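Local coordinates for protein diadenosine Tetraphosphate Hydrolase (Caenorhabditis elegans, PDB 1KTG) that asymmetrically hydrolyses diadenosine tetraphosphate (Ap4A) to AMP and ATP with the help of divalent metal ions, at residues A[106-111]-A[116-121]; A[48-53]-A[59-64]; A[85-90]-A[122-127]. All coordinates share one frame; numbering follows the deposited sequence.

Interaction 1: A[106-111]-A[116-121]; sequences NWKWCE and IKIADY. With MG (magnesium ion), chain E; AMP (adenosine monophosphate), chain J.
Ile118 carries the helix side of this contact, and it does so with one methyl. CD1 reaches over to the strand and meets two residues there: the stem of Lys108, with CD1 3.7 Å from Lys108 CD, and the thiol of Cys110, whose SG lies 3.9 Å from it. CG1 of Ile118 stands beside its backbone N (chi1 -72°) and the chain runs on extended, which carries CD1 out to the strand. Lys108, also extended, crosses the isoleucine at about a right angle. The enclosed part lies at buried Cys110; Lys108, though just as close, runs along the solvent side, and the ammonium end of that lysine is claimed by a salt bridge to Asp114.

Beyond this point the two segments diverge. At one end Glu111 turns away from the helix and binds a magnesium ion through OE2 at 2.0 Å, with two waters on the same metal, while its OE1 pairs with Lys17. At the other, Tyr121 helps form the AMP pocket: the adenine lies over one face of its ring, C5 3.3 Å above the plane, and Tyr121 OH shares a 2.5 Å hydrogen bond with O2' of the ribose.

Trp32 of strand 32-38 touches both Lys108 and Ile118. Strand 104-110 pairs antiparallel with strand 17-25, and Ile116 of helix 112-119 rests on Arg129 of helix 122-137.

Interaction 2: A[48-53]-A[59-64]; sequences AAIRET and ITKEQL. With MG (magnesium ion), chain I; MG (magnesium ion), chain G; OH (hydroxide ion), chain D.
Thr53 and Ile50, one turn apart on the helix, make the apolar contacts with 59-64. Thr53 CG2, anti to its own N, points at the loop: it lies 3.6 Å from Ile59 O, packs on Ile59 CB and more distantly approaches Leu64 CD1. Ile50 lies against the aliphatic part of Lys61, CG2 to CB and CD1 to CD, each pair 4.1 Å apart, on the more exposed side.

Hydrogen bonding between the segments runs through a water, which donates to Ile50 O and to Ile59 O at 2.8 Å each. The same threonine is locked from within its helix. Its OG1 donates to Ala49 O at 2.8 Å, which holds the rotation that presents CG2 to the loop; Thr53 N reaches the same carbonyl from the opposite face of its plane. In the loop, Thr60 N donates almost straight (176°) to Gln63 OE1.

Residues 48-53 belong to the Nudix box, whose helix turns its other side to the metals. Glu52 there coordinates two magnesium ions, one per oxygen: OE1 at 2.1 Å, OE2 at 2.0 Å. A hydroxide bridges the two ions, and Glu56 and Glu103 share the metal bound by OE1.

Among charged pairs, Arg51 NH1 donates to Glu52 OE2 at 2.9 Å, meeting it from above the carboxylate plane. Further salt bridges tie this guanidinium to Glu43 and Glu55.

Interaction 3: A[85-90]-A[122-127]; sequences VKYWLA and AEMGSL
A Met-aromatic contact marks this meeting of strand and helix: the sulfur of Met124 stands above the face of the Tyr87 ring, at a distance, with SD 5.2 Å from the centroid and 25° off the ring normal. The methyl comes closer than the sulfur. Met124 CE lies 3.5 Å from Tyr87 OH and 3.7 Å from Tyr87 CZ, so it sits by the hydroxyl end of the ring. The methionine gets there by folding back. CG leaves anti to the backbone N (chi1 174°), and bends at chi2 and chi3 then swing the thioether round to the tyrosine, although the CB of Met124 does not itself point at the strand.

Leu127, one turn further along the helix, takes the inner end of the same ring. Its CD1 methyl is 3.9 Å from Tyr87 CD1, and the leucine crosses the tyrosine at about a right angle, as Met124 does. The two methyls thus divide the ring lengthwise, Leu127 near CD1 and Met124 by the hydroxyl end. No hydrogen bond joins the segments, and all three residues are buried. Were an alanine to stand in place of Tyr87, Met124 and Leu127 would probably lose the surface they share, leaving a gap between strand and helix and the thioether freer to turn.

Met124 also comes to about 4 Å, nearest atoms, from the bound AMP, so this packing borders the nucleotide pocket. Around the ring, Tyr87 touches Val9 of strand 3-14 and Pro34 and Lys36 of strand 32-38, with Pro34 also meeting Met124. The next strand residue, Trp88, meets Trp46 of helix 45-57 edge-to-face, so strand 81-92 lies between that helix and helix 122-137 in the Nudix alpha-beta-alpha sandwich.

Overall arrangement
From the N terminus, the first loop to close is that of interaction 2, where the chain leaves helix 45-57 and folds back on it before entering strand 64-78. Interaction 3 opens later, on strand 81-92, and closes only at helix 122-137. Nested inside its loop is the short turn of interaction 1, from strand 104-110 to helix 112-119. Interactions 1 and 3 touch, through Ala119 on Met124 and Ile116 on Gly125, joining the two C-terminal helices. Interactions 2 and 3 lie on opposite sides of the chain's centre yet also touch, Ala49 on Trp88 and Leu64 on Ala90. Interactions 1 and 2 do not touch, with centres about 20 Å apart.

Interaction 1: A[106-111]-A[116-121]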
loop_
_atom_site.group_PDB
_atom_site.type_symbol
_atom_site.label_atom_id
_atom_site.label_comp_id
_atom_site.label_asym_id
_atom_site.label_seq_id
_atom_site.Cartn_x
_atom_site.Cartn_y
_atom_site.Cartn_z
ATOM N N ASN A 106 -6.763 4.321 11.740
ATOM C CA ASN A 106 -6.577 5.673 11.206
ATOM C C ASN A 106 -5.880 5.591 9.854
ATOM O O ASN A 106 -5.440 4.522 9.444
ATOM C CB ASN A 106 -5.722 6.497 12.180
ATOM C CG ASN A 106 -5.876 8.019 11.994
ATOM O OD1 ASN A 106 -5.143 8.798 12.605
ATOM N ND2 ASN A 106 -6.837 8.437 11.182
ATOM N N TRP A 107 -5.815 6.707 9.144
ATOM C CA TRP A 107 -5.110 6.759 7.875
ATOM C C TRP A 107 -4.550 8.149 7.697
ATOM O O TRP A 107 -4.888 9.058 8.439
ATOM C CB TRP A 107 -6.028 6.390 6.695
ATOM C CG TRP A 107 -6.991 7.467 6.249
ATOM C CD1 TRP A 107 -6.739 8.467 5.356
ATOM C CD2 TRP A 107 -8.358 7.626 6.644
ATOM N NE1 TRP A 107 -7.857 9.247 5.188
ATOM C CE2 TRP A 107 -8.868 8.745 5.960
ATOM C CE3 TRP A 107 -9.209 6.927 7.502
ATOM C CZ2 TRP A 107 -10.176 9.191 6.122
ATOM C CZ3 TRP A 107 -10.510 7.373 7.661
ATOM C CH2 TRP A 107 -10.979 8.493 6.978
ATOM N N LYS A 108 -3.681 8.314 6.709
ATOM C CA LYS A 108 -3.132 9.629 6.398
ATOM C C LYS A 108 -2.693 9.673 4.950
ATOM O O LYS A 108 -2.167 8.691 4.418
ATOM C CB LYS A 108 -1.942 9.960 7.295
ATOM C CG LYS A 108 -1.534 11.430 7.241
ATOM C CD LYS A 108 -0.399 11.731 8.220
ATOM C CE LYS A 108 0.133 13.156 8.109
ATOM N NZ LYS A 108 1.455 13.308 8.828
ATOM N N TRP A 109 -2.939 10.802 4.299
ATOM C CA TRP A 109 -2.419 11.006 2.951
ATOM C C TRP A 109 -1.097 11.740 3.149
ATOM O O TRP A 109 -1.071 12.860 3.656
ATOM C CB TRP A 109 -3.389 11.818 2.107
ATOM C CG TRP A 109 -4.558 11.015 1.628
ATOM C CD1 TRP A 109 -5.816 11.005 2.145
ATOM C CD2 TRP A 109 -4.574 10.117 0.516
ATOM N NE1 TRP A 109 -6.615 10.149 1.426
ATOM C CE2 TRP A 109 -5.871 9.593 0.419
ATOM C CE3 TRP A 109 -3.612 9.697 -0.410
ATOM C CZ2 TRP A 109 -6.236 8.677 -0.570
ATOM C CZ3 TRP A 109 -3.982 8.788 -1.394
ATOM C CH2 TRP A 109 -5.280 8.290 -1.461
ATOM N N CYS A 110 -0.000 11.110 2.743
ATOM C CA CYS A 110 1.331 11.612 3.049
ATOM C C CYS A 110 2.213 11.914 1.854
ATOM O O CYS A 110 2.337 11.093 0.956
ATOM C CB CYS A 110 2.091 10.570 3.872
ATOM S SG CYS A 110 1.156 9.793 5.209
ATOM N N GLU A 111 2.847 13.086 1.886
ATOM C CA GLU A 111 3.897 13.418 0.934
ATOM C C GLU A 111 5.071 12.446 1.163
ATOM O O GLU A 111 5.221 11.871 2.242
ATOM C CB GLU A 111 4.336 14.871 1.081
ATOM C CG GLU A 111 3.290 15.855 0.597
ATOM C CD GLU A 111 3.754 17.299 0.698
ATOM O OE1 GLU A 111 4.951 17.547 0.459
ATOM O OE2 GLU A 111 2.917 18.177 0.993
ATOM N N ILE A 116 7.646 8.178 4.327
ATOM C CA ILE A 116 8.807 7.369 4.684
ATOM C C ILE A 116 8.993 7.364 6.198
ATOM O O ILE A 116 9.195 6.310 6.804
ATOM C CB ILE A 116 10.078 7.879 3.977
ATOM C CG1 ILE A 116 10.000 7.589 2.479
ATOM C CG2 ILE A 116 11.311 7.215 4.534
ATOM C CD1 ILE A 116 10.965 8.433 1.658
ATOM N N LYS A 117 8.908 8.540 6.805
ATOM C CA LYS A 117 9.035 8.643 8.251
ATOM C C LYS A 117 7.971 7.800 8.970
ATOM O O LYS A 117 8.286 7.083 9.924
ATOM C CB LYS A 117 8.930 10.099 8.695
ATOM N N ILE A 118 6.720 7.904 8.521
ATOM C CA ILE A 118 5.601 7.212 9.171
ATOM C C ILE A 118 5.672 5.687 8.965
ATOM O O ILE A 118 5.395 4.922 9.890
ATOM C CB ILE A 118 4.240 7.776 8.689
ATOM C CG1 ILE A 118 4.013 9.173 9.283
ATOM C CG2 ILE A 118 3.098 6.845 9.078
ATOM C CD1 ILE A 118 2.747 9.890 8.783
ATOM N N ALA A 119 6.073 5.261 7.771
ATOM C CA ALA A 119 6.175 3.835 7.435
ATOM C C ALA A 119 7.320 3.211 8.223
ATOM O O ALA A 119 7.298 2.026 8.548
ATOM C CB ALA A 119 6.385 3.652 5.952
ATOM N N ASP A 120 8.315 4.043 8.497
ATOM C CA ASP A 120 9.431 3.746 9.386
ATOM C C ASP A 120 10.431 2.678 8.925
ATOM O O ASP A 120 11.628 2.867 9.102
ATOM C CB ASP A 120 8.930 3.488 10.812
ATOM C CG ASP A 120 10.045 3.127 11.760
ATOM O OD1 ASP A 120 10.981 3.944 11.969
ATOM O OD2 ASP A 120 10.065 2.026 12.340
ATOM N N TYR A 121 9.978 1.593 8.316
ATOM C CA TYR A 121 10.889 0.535 7.877
ATOM C C TYR A 121 11.715 0.953 6.659
ATOM O O TYR A 121 11.174 1.377 5.639
ATOM C CB TYR A 121 10.100 -0.733 7.572
ATOM C CG TYR A 121 9.190 -1.118 8.712
ATOM C CD1 TYR A 121 7.814 -0.984 8.607
ATOM C CD2 TYR A 121 9.711 -1.567 9.911
ATOM C CE1 TYR A 121 6.979 -1.324 9.670
ATOM C CE2 TYR A 121 8.886 -1.904 10.974
ATOM C CZ TYR A 121 7.530 -1.780 10.845
ATOM O OH TYR A 121 6.710 -2.119 11.903
HETATM MG MG MG E . 0.964 18.552 1.508
HETATM P P AMP J . 2.244 -6.707 8.739
HETATM O O1P AMP J . 1.940 -5.258 8.405
HETATM O O2P AMP J . 3.050 -7.348 7.632
HETATM O O3P AMP J . 0.973 -7.388 9.151
HETATM O "O5'" AMP J . 3.186 -6.655 10.045
HETATM C "C5'" AMP J . 3.591 -7.846 10.713
HETATM C "C4'" AMP J . 4.725 -7.492 11.657
HETATM O "O4'" AMP J . 5.851 -7.127 10.867
HETATM C "C3'" AMP J . 4.384 -6.304 12.543
HETATM O "O3'" AMP J . 4.845 -6.556 13.862
HETATM C "C2'" AMP J . 5.095 -5.123 11.903
HETATM O "O2'" AMP J . 5.651 -4.231 12.858
HETATM C "C1'" AMP J . 6.203 -5.757 11.078
HETATM N N9 AMP J . 6.441 -5.104 9.769
HETATM C C8 AMP J . 5.534 -4.566 8.925
HETATM N N7 AMP J . 6.164 -4.074 7.828
HETATM C C5 AMP J . 7.468 -4.298 7.954
HETATM C C6 AMP J . 8.671 -4.025 7.142
HETATM N N6 AMP J . 8.563 -3.392 5.948
HETATM N N1 AMP J . 9.860 -4.414 7.627
HETATM C C2 AMP J . 9.972 -5.044 8.816
HETATM N N3 AMP J . 8.906 -5.322 9.601
HETATM C C4 AMP J . 7.662 -4.978 9.233
HETATM O O HOH W 1 0.153 17.919 -0.420
HETATM O O HOH W 2 0.459 16.552 2.129
#

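Interaction 2: A[48-53]-A[59-64]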
loop_
_atom_site.group_PDB
_atom_site.type_symbol
_atom_site.label_atom_id
_atom_site.label_comp_id
_atom_site.label_asym_id
_atom_site.label_seq_id
_atom_site.Cartn_x
_atom_site.Cartn_y
_atom_site.Cartn_z
ATOM N N ALA A 48 -5.002 -10.625 -4.523
ATOM C CA ALA A 48 -4.940 -10.330 -3.099
ATOM C C ALA A 48 -4.796 -8.825 -2.853
ATOM O O ALA A 48 -5.485 -8.242 -2.015
ATOM C CB ALA A 48 -3.795 -11.090 -2.473
ATOM N N ALA A 49 -3.916 -8.197 -3.613
ATOM C CA ALA A 49 -3.667 -6.768 -3.466
ATOM C C ALA A 49 -4.940 -5.964 -3.714
ATOM O O ALA A 49 -5.232 -4.998 -3.015
ATOM C CB ALA A 49 -2.586 -6.334 -4.429
ATOM N N ILE A 50 -5.683 -6.360 -4.733
ATOM C CA ILE A 50 -6.919 -5.664 -5.077
ATOM C C ILE A 50 -7.981 -5.882 -4.000
ATOM O O ILE A 50 -8.634 -4.935 -3.539
ATOM C CB ILE A 50 -7.408 -6.133 -6.455
ATOM C CG1 ILE A 50 -6.411 -5.692 -7.532
ATOM C CG2 ILE A 50 -8.812 -5.570 -6.755
ATOM C CD1 ILE A 50 -6.644 -6.323 -8.898
ATOM N N ARG A 51 -8.146 -7.130 -3.574
ATOM C CA ARG A 51 -9.168 -7.446 -2.583
ATOM C C ARG A 51 -8.866 -6.786 -1.240
ATOM O O ARG A 51 -9.756 -6.251 -0.581
ATOM C CB ARG A 51 -9.310 -8.957 -2.412
ATOM C CG ARG A 51 -10.261 -9.363 -1.285
ATOM C CD ARG A 51 -10.252 -10.846 -0.970
ATOM N NE ARG A 51 -8.880 -11.330 -0.870
ATOM C CZ ARG A 51 -8.072 -11.096 0.156
ATOM N NH1 ARG A 51 -8.503 -10.401 1.193
ATOM N NH2 ARG A 51 -6.821 -11.559 0.142
ATOM N N GLU A 52 -7.615 -6.834 -0.826
ATOM C CA GLU A 52 -7.234 -6.220 0.449
ATOM C C GLU A 52 -7.407 -4.711 0.402
ATOM O O GLU A 52 -7.750 -4.076 1.404
ATOM C CB GLU A 52 -5.797 -6.593 0.815
ATOM C CG GLU A 52 -5.637 -8.060 1.207
ATOM C CD GLU A 52 -6.086 -8.377 2.626
ATOM O OE1 GLU A 52 -6.236 -7.442 3.442
ATOM O OE2 GLU A 52 -6.270 -9.578 2.930
ATOM N N THR A 53 -7.183 -4.130 -0.767
ATOM C CA THR A 53 -7.379 -2.699 -0.902
ATOM C C THR A 53 -8.847 -2.360 -0.718
ATOM O O THR A 53 -9.193 -1.396 -0.021
ATOM C CB THR A 53 -6.880 -2.235 -2.251
ATOM O OG1 THR A 53 -5.454 -2.299 -2.240
ATOM C CG2 THR A 53 -7.207 -0.765 -2.478
ATOM N N ILE A 59 -11.581 1.102 -1.357
ATOM C CA ILE A 59 -11.250 1.563 -2.699
ATOM C C ILE A 59 -11.323 0.356 -3.638
ATOM O O ILE A 59 -10.638 -0.662 -3.421
ATOM C CB ILE A 59 -9.856 2.179 -2.739
ATOM C CG1 ILE A 59 -9.818 3.441 -1.879
ATOM C CG2 ILE A 59 -9.466 2.506 -4.171
ATOM C CD1 ILE A 59 -8.420 3.976 -1.599
ATOM N N THR A 60 -12.144 0.496 -4.677
ATOM C CA THR A 60 -12.371 -0.550 -5.667
ATOM C C THR A 60 -11.400 -0.448 -6.841
ATOM O O THR A 60 -10.787 0.596 -7.093
ATOM C CB THR A 60 -13.801 -0.481 -6.233
ATOM O OG1 THR A 60 -13.923 0.644 -7.122
ATOM C CG2 THR A 60 -14.848 -0.231 -5.139
ATOM N N LYS A 61 -11.293 -1.544 -7.578
ATOM C CA LYS A 61 -10.403 -1.599 -8.728
ATOM C C LYS A 61 -10.768 -0.516 -9.735
ATOM O O LYS A 61 -9.894 0.079 -10.366
ATOM C CB LYS A 61 -10.492 -2.978 -9.377
ATOM C CG LYS A 61 -9.926 -3.061 -10.779
ATOM C CD LYS A 61 -8.419 -3.129 -10.769
ATOM C CE LYS A 61 -7.849 -3.417 -12.171
ATOM N NZ LYS A 61 -8.583 -4.457 -12.928
ATOM N N GLU A 62 -12.059 -0.245 -9.852
ATOM C CA GLU A 62 -12.573 0.695 -10.834
ATOM C C GLU A 62 -12.185 2.142 -10.518
ATOM O O GLU A 62 -12.185 2.994 -11.389
ATOM C CB GLU A 62 -14.098 0.577 -10.900
ATOM C CG GLU A 62 -14.636 -0.785 -11.349
ATOM C CD GLU A 62 -14.318 -1.941 -10.397
ATOM O OE1 GLU A 62 -14.459 -1.798 -9.167
ATOM O OE2 GLU A 62 -13.921 -3.019 -10.891
ATOM N N GLN A 63 -11.873 2.405 -9.254
ATOM C CA GLN A 63 -11.481 3.735 -8.816
ATOM C C GLN A 63 -9.988 3.967 -9.005
ATOM O O GLN A 63 -9.486 5.052 -8.741
ATOM C CB GLN A 63 -11.809 3.890 -7.332
ATOM C CG GLN A 63 -13.282 3.867 -7.018
ATOM C CD GLN A 63 -13.534 3.778 -5.528
ATOM O OE1 GLN A 63 -13.514 2.694 -4.953
ATOM N NE2 GLN A 63 -13.756 4.919 -4.900
ATOM N N LEU A 64 -9.277 2.941 -9.461
ATOM C CA LEU A 64 -7.826 2.999 -9.548
ATOM C C LEU A 64 -7.275 2.841 -10.961
ATOM O O LEU A 64 -7.871 2.180 -11.799
ATOM C CB LEU A 64 -7.225 1.858 -8.712
ATOM C CG LEU A 64 -7.464 1.851 -7.207
ATOM C CD1 LEU A 64 -6.849 0.581 -6.618
ATOM C CD2 LEU A 64 -6.881 3.099 -6.569
HETATM MG MG MG I . -6.491 -7.185 5.491
HETATM MG MG MG G . -6.233 -10.617 4.685
HETATM O O OH D . -7.264 -9.172 5.848
HETATM O O HOH W 3 -9.881 -2.881 -4.978
HETATM O O HOH W 4 -8.338 -11.328 4.081
HETATM O O HOH W 5 -6.484 -11.855 6.468
HETATM O O HOH W 6 -5.660 -12.321 3.727
HETATM O O HOH W 7 -8.588 -6.747 5.075
#

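Interaction 3: A[85-90]-A[122-127]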
loop_
_atom_site.group_PDB
_atom_site.type_symbol
_atom_site.label_atom_id
_atom_site.label_comp_id
_atom_site.label_asym_id
_atom_site.label_seq_id
_atom_site.Cartn_x
_atom_site.Cartn_y
_atom_site.Cartn_z
ATOM N N VAL A 85 5.862 -9.280 0.672
ATOM C CA VAL A 85 4.713 -8.440 0.366
ATOM C C VAL A 85 4.973 -7.771 -0.972
ATOM O O VAL A 85 5.851 -6.918 -1.095
ATOM C CB VAL A 85 4.438 -7.372 1.434
ATOM C CG1 VAL A 85 3.119 -6.643 1.129
ATOM C CG2 VAL A 85 4.375 -8.001 2.818
ATOM N N LYS A 86 4.221 -8.182 -1.982
ATOM C CA LYS A 86 4.364 -7.588 -3.297
ATOM C C LYS A 86 3.418 -6.404 -3.431
ATOM O O LYS A 86 2.226 -6.543 -3.183
ATOM C CB LYS A 86 4.033 -8.606 -4.375
ATOM C CG LYS A 86 4.215 -8.051 -5.773
ATOM C CD LYS A 86 4.222 -9.136 -6.838
ATOM C CE LYS A 86 4.483 -8.517 -8.192
ATOM N NZ LYS A 86 4.472 -9.498 -9.318
ATOM N N TYR A 87 3.953 -5.254 -3.832
ATOM C CA TYR A 87 3.160 -4.036 -4.032
ATOM C C TYR A 87 3.228 -3.545 -5.475
ATOM O O TYR A 87 4.296 -3.534 -6.081
ATOM C CB TYR A 87 3.720 -2.876 -3.188
ATOM C CG TYR A 87 3.505 -2.986 -1.701
ATOM C CD1 TYR A 87 4.502 -3.476 -0.870
ATOM C CD2 TYR A 87 2.325 -2.555 -1.125
ATOM C CE1 TYR A 87 4.313 -3.562 0.491
ATOM C CE2 TYR A 87 2.130 -2.629 0.234
ATOM C CZ TYR A 87 3.118 -3.136 1.036
ATOM O OH TYR A 87 2.918 -3.202 2.393
ATOM N N TRP A 88 2.079 -3.117 -5.984
ATOM C CA TRP A 88 1.982 -2.380 -7.239
ATOM C C TRP A 88 1.591 -0.933 -6.913
ATOM O O TRP A 88 0.870 -0.681 -5.959
ATOM C CB TRP A 88 0.893 -2.957 -8.135
ATOM C CG TRP A 88 1.221 -4.192 -8.906
ATOM C CD1 TRP A 88 1.698 -4.265 -10.193
ATOM C CD2 TRP A 88 0.999 -5.542 -8.491
ATOM N NE1 TRP A 88 1.827 -5.575 -10.577
ATOM C CE2 TRP A 88 1.407 -6.382 -9.550
ATOM C CE3 TRP A 88 0.527 -6.135 -7.315
ATOM C CZ2 TRP A 88 1.335 -7.773 -9.472
ATOM C CZ3 TRP A 88 0.454 -7.513 -7.246
ATOM C CH2 TRP A 88 0.861 -8.314 -8.315
ATOM N N LEU A 89 2.076 0.016 -7.712
ATOM C CA LEU A 89 1.710 1.427 -7.568
ATOM C C LEU A 89 0.344 1.647 -8.247
ATOM O O LEU A 89 0.090 1.119 -9.310
ATOM C CB LEU A 89 2.798 2.309 -8.199
ATOM C CG LEU A 89 2.641 3.825 -8.073
ATOM C CD1 LEU A 89 2.725 4.279 -6.617
ATOM C CD2 LEU A 89 3.664 4.556 -8.927
ATOM N N ALA A 90 -0.540 2.419 -7.623
ATOM C CA ALA A 90 -1.877 2.624 -8.159
ATOM C C ALA A 90 -2.392 4.021 -7.851
ATOM O O ALA A 90 -2.364 4.462 -6.700
ATOM C CB ALA A 90 -2.819 1.589 -7.584
ATOM N N ALA A 122 13.031 0.804 6.774
ATOM C CA ALA A 122 13.967 1.200 5.725
ATOM C C ALA A 122 13.598 0.704 4.328
ATOM O O ALA A 122 13.592 1.498 3.383
ATOM C CB ALA A 122 15.364 0.733 6.076
ATOM N N GLU A 123 13.302 -0.591 4.199
ATOM C CA GLU A 123 12.950 -1.173 2.898
ATOM C C GLU A 123 11.683 -0.553 2.319
ATOM O O GLU A 123 11.598 -0.344 1.115
ATOM C CB GLU A 123 12.740 -2.693 2.977
ATOM C CG GLU A 123 13.795 -3.490 3.720
ATOM C CD GLU A 123 15.198 -3.065 3.397
ATOM O OE1 GLU A 123 15.503 -2.862 2.196
ATOM O OE2 GLU A 123 16.001 -2.942 4.351
ATOM N N MET A 124 10.682 -0.294 3.161
ATOM C CA MET A 124 9.465 0.355 2.675
ATOM C C MET A 124 9.833 1.747 2.165
ATOM O O MET A 124 9.337 2.184 1.121
ATOM C CB MET A 124 8.388 0.459 3.758
ATOM C CG MET A 124 7.161 1.252 3.320
ATOM S SD MET A 124 6.286 0.542 1.895
ATOM C CE MET A 124 5.442 -0.829 2.674
ATOM N N GLY A 125 10.715 2.435 2.895
ATOM C CA GLY A 125 11.199 3.746 2.474
ATOM C C GLY A 125 11.806 3.720 1.076
ATOM O O GLY A 125 11.450 4.527 0.203
ATOM N N SER A 126 12.723 2.787 0.859
ATOM C CA SER A 126 13.374 2.627 -0.447
ATOM C C SER A 126 12.357 2.333 -1.555
ATOM O O SER A 126 12.486 2.829 -2.675
ATOM C CB SER A 126 14.416 1.513 -0.371
ATOM O OG SER A 126 15.457 1.876 0.504
ATOM N N LEU A 127 11.341 1.537 -1.231
ATOM C CA LEU A 127 10.287 1.198 -2.179
ATOM C C LEU A 127 9.513 2.462 -2.573
ATOM O O LEU A 127 9.285 2.727 -3.756
ATOM C CB LEU A 127 9.353 0.145 -1.564
ATOM C CG LEU A 127 8.216 -0.380 -2.438
ATOM C CD1 LEU A 127 7.829 -1.802 -2.017
ATOM C CD2 LEU A 127 7.014 0.536 -2.345
#